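Local coordinates for uncharacterized protein aq_328 (PDB 1R4V), which is of unknown function but adopts an ancestral histone fold within a single chain and may take part in protein heterodimerization, at residues Lys62-Ala71 and Ile79-Leu90. Residues are numbered along the deposited sequence; the frame is centred on the assembly and turned at random.
Sequences KLFYGAEQRA and IALADLNITKAL
A mixed polar and apolar contact, with Arg-70 bonded to Asp-83 and Asn-85 and Leu-84 packed on Phe-64, joins the turn after helix 46-62 and the start of helix 67-73 to the loop leading into helix 88-98. Arg-70 shows how one guanidinium can tie a turn to the neighbouring loop: its NH1 donates to Asp-83 O (2.9 Å), which lies at the edge of the guanidinium, and to Tyr-65 O (2.8 Å), while NH2 makes a weak bond to Asn-85 OD1, the guanidinium and amide planes of the two residues being 14° apart. Replacing Arg-70 by a leucine would probably leave both carbonyls without this donor and the Asn-85 amide freer to turn. Asn-85 N also reaches Leu-63 O in a nearly straight 2.7 Å bond, and its ND2 donates to a water near Lys-62 O. Within this histone fold the contact packs the connection following the long helix 46-62 against the approach to helix 88-98. On the apolar side, Leu-84 CD2 sits over one face of the Phe-64 ring, 3.8 Å from its centroid, a CH-pi contact, while Ile-79 CD1 meets the ring edge. Leu-90 swings its CG away from the backbone N (chi1 -177°), which brings CD2 to Leu-63 CD2 at 3.8 Å, tip to tip; helix 131-149 touches both leucines through Ile-134 and Leu-138.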
# COMPACT_ATOMS: atom_id res chain seq x y z
N LYS A 62 -0.42 10.18 0.70
CA LYS A 62 0.33 11.02 -0.25
C LYS A 62 -0.23 11.00 -1.67
O LYS A 62 -0.07 11.97 -2.43
CB LYS A 62 1.81 10.67 -0.25
CG LYS A 62 2.48 11.17 0.98
CD LYS A 62 3.99 10.96 0.96
CE LYS A 62 4.73 12.29 0.81
NZ LYS A 62 6.21 12.14 0.85
N LEU A 63 -0.94 9.94 -2.03
CA LEU A 63 -1.58 9.91 -3.33
C LEU A 63 -2.70 10.94 -3.48
O LEU A 63 -3.09 11.26 -4.60
CB LEU A 63 -2.14 8.51 -3.64
CG LEU A 63 -1.11 7.38 -3.69
CD1 LEU A 63 -1.78 6.05 -3.90
CD2 LEU A 63 -0.05 7.62 -4.74
N PHE A 64 -3.19 11.46 -2.37
CA PHE A 64 -4.21 12.51 -2.39
C PHE A 64 -3.64 13.94 -2.54
O PHE A 64 -4.39 14.92 -2.59
CB PHE A 64 -5.13 12.35 -1.17
CG PHE A 64 -6.05 11.18 -1.29
CD1 PHE A 64 -5.60 9.88 -1.02
CD2 PHE A 64 -7.37 11.34 -1.73
CE1 PHE A 64 -6.43 8.79 -1.17
CE2 PHE A 64 -8.18 10.24 -1.87
CZ PHE A 64 -7.73 8.98 -1.58
N TYR A 65 -2.32 14.09 -2.63
CA TYR A 65 -1.72 15.38 -2.96
C TYR A 65 -2.24 15.89 -4.31
O TYR A 65 -2.19 15.20 -5.33
CB TYR A 65 -0.19 15.28 -3.04
CG TYR A 65 0.50 16.54 -3.52
CD1 TYR A 65 0.72 17.60 -2.64
CD2 TYR A 65 0.92 16.67 -4.85
CE1 TYR A 65 1.36 18.79 -3.08
CE2 TYR A 65 1.57 17.84 -5.29
CZ TYR A 65 1.77 18.90 -4.42
OH TYR A 65 2.43 20.02 -4.90
N GLY A 66 -2.78 17.10 -4.28
CA GLY A 66 -3.36 17.72 -5.47
C GLY A 66 -4.74 17.24 -5.87
O GLY A 66 -5.32 17.84 -6.77
N ALA A 67 -5.29 16.23 -5.19
CA ALA A 67 -6.52 15.60 -5.64
C ALA A 67 -7.78 16.48 -5.56
O ALA A 67 -8.59 16.47 -6.48
CB ALA A 67 -6.77 14.27 -4.97
N GLU A 68 -7.95 17.22 -4.49
CA GLU A 68 -9.10 18.13 -4.41
C GLU A 68 -9.07 19.18 -5.50
O GLU A 68 -10.11 19.48 -6.08
CB GLU A 68 -9.19 18.76 -3.03
CG GLU A 68 -9.56 17.75 -1.97
CD GLU A 68 -9.67 18.36 -0.57
OE1 GLU A 68 -10.68 18.13 0.11
OE2 GLU A 68 -8.75 19.07 -0.13
N GLN A 69 -7.89 19.74 -5.79
CA GLN A 69 -7.78 20.73 -6.85
C GLN A 69 -8.12 20.16 -8.20
O GLN A 69 -8.85 20.81 -8.96
CB GLN A 69 -6.38 21.32 -6.92
CG GLN A 69 -6.23 22.32 -8.00
CD GLN A 69 -7.02 23.57 -7.76
OE1 GLN A 69 -6.49 24.49 -7.16
NE2 GLN A 69 -8.26 23.62 -8.26
N ARG A 70 -7.59 18.97 -8.51
CA ARG A 70 -7.83 18.34 -9.80
C ARG A 70 -9.34 18.07 -9.90
O ARG A 70 -9.92 18.30 -10.96
CB ARG A 70 -7.02 17.07 -9.96
CG ARG A 70 -5.53 17.31 -9.94
CD ARG A 70 -4.74 16.03 -10.25
NE ARG A 70 -3.33 16.24 -9.92
CZ ARG A 70 -2.72 15.78 -8.85
NH1 ARG A 70 -3.32 15.05 -7.91
NH2 ARG A 70 -1.46 16.11 -8.70
N ALA A 71 -9.94 17.57 -8.83
CA ALA A 71 -11.38 17.28 -8.83
C ALA A 71 -12.18 18.56 -9.10
O ALA A 71 -13.07 18.56 -9.97
CB ALA A 71 -11.82 16.67 -7.55
N ILE A 79 -13.62 13.05 -5.12
CA ILE A 79 -12.36 12.64 -5.72
C ILE A 79 -12.53 11.36 -6.51
O ILE A 79 -13.05 10.37 -5.99
CB ILE A 79 -11.32 12.45 -4.62
CG1 ILE A 79 -11.12 13.80 -3.91
CG2 ILE A 79 -10.00 11.94 -5.23
CD1 ILE A 79 -10.60 13.63 -2.55
N ALA A 80 -12.08 11.38 -7.75
CA ALA A 80 -12.04 10.24 -8.65
C ALA A 80 -10.61 9.72 -8.76
O ALA A 80 -9.64 10.41 -8.40
CB ALA A 80 -12.50 10.62 -10.03
N LEU A 81 -10.48 8.51 -9.29
CA LEU A 81 -9.17 7.91 -9.53
C LEU A 81 -8.26 8.81 -10.37
O LEU A 81 -7.07 8.93 -10.05
CB LEU A 81 -9.31 6.54 -10.20
CG LEU A 81 -8.03 5.76 -10.51
CD1 LEU A 81 -7.32 5.44 -9.23
CD2 LEU A 81 -8.32 4.47 -11.27
N ALA A 82 -8.84 9.43 -11.41
CA ALA A 82 -8.13 10.35 -12.32
C ALA A 82 -7.52 11.56 -11.62
O ALA A 82 -6.62 12.19 -12.17
CB ALA A 82 -9.09 10.88 -13.36
N ASP A 83 -8.03 11.89 -10.43
CA ASP A 83 -7.57 13.02 -9.63
C ASP A 83 -6.39 12.68 -8.72
O ASP A 83 -5.82 13.57 -8.13
CB ASP A 83 -8.70 13.53 -8.73
CG ASP A 83 -9.92 13.98 -9.52
OD1 ASP A 83 -9.75 14.56 -10.63
OD2 ASP A 83 -11.09 13.80 -9.10
N LEU A 84 -6.06 11.41 -8.53
CA LEU A 84 -4.99 11.03 -7.61
C LEU A 84 -3.61 11.27 -8.20
O LEU A 84 -3.44 11.39 -9.42
CB LEU A 84 -5.10 9.58 -7.18
CG LEU A 84 -6.35 9.19 -6.39
CD1 LEU A 84 -6.18 7.78 -5.85
CD2 LEU A 84 -6.66 10.14 -5.24
N ASN A 85 -2.63 11.35 -7.30
CA ASN A 85 -1.24 11.59 -7.64
C ASN A 85 -0.51 10.27 -7.97
O ASN A 85 0.65 10.13 -7.62
CB ASN A 85 -0.59 12.34 -6.47
CG ASN A 85 0.55 13.24 -6.89
OD1 ASN A 85 0.40 14.07 -7.77
ND2 ASN A 85 1.71 13.09 -6.23
N ILE A 86 -1.14 9.31 -8.66
CA ILE A 86 -0.50 8.06 -9.03
C ILE A 86 0.40 8.26 -10.27
O ILE A 86 -0.08 8.79 -11.27
CB ILE A 86 -1.56 6.96 -9.28
CG1 ILE A 86 -2.34 6.68 -7.98
CG2 ILE A 86 -0.95 5.67 -9.81
CD1 ILE A 86 -3.56 5.80 -8.16
N THR A 87 1.67 7.85 -10.16
CA THR A 87 2.70 7.86 -11.20
C THR A 87 2.68 6.59 -12.01
O THR A 87 2.12 5.60 -11.55
CB THR A 87 4.15 7.90 -10.59
OG1 THR A 87 4.40 6.76 -9.73
CG2 THR A 87 4.37 9.11 -9.74
N LYS A 88 3.34 6.63 -13.17
CA LYS A 88 3.51 5.48 -14.05
C LYS A 88 4.14 4.30 -13.35
O LYS A 88 3.73 3.17 -13.59
CB LYS A 88 4.33 5.84 -15.30
CG LYS A 88 3.52 6.52 -16.39
CD LYS A 88 2.74 5.49 -17.24
CE LYS A 88 1.43 6.08 -17.76
NZ LYS A 88 0.48 5.14 -18.45
N ALA A 89 5.12 4.54 -12.49
CA ALA A 89 5.78 3.47 -11.77
C ALA A 89 4.78 2.75 -10.87
O ALA A 89 4.74 1.53 -10.87
CB ALA A 89 6.97 3.99 -10.95
N LEU A 90 3.99 3.49 -10.09
CA LEU A 90 2.97 2.84 -9.27
C LEU A 90 1.88 2.15 -10.09
O LEU A 90 1.42 1.07 -9.71
CB LEU A 90 2.34 3.82 -8.28
CG LEU A 90 1.29 3.23 -7.31
CD1 LEU A 90 1.79 2.00 -6.56
CD2 LEU A 90 0.85 4.29 -6.32
O HOH W 1 2.07 11.16 -4.17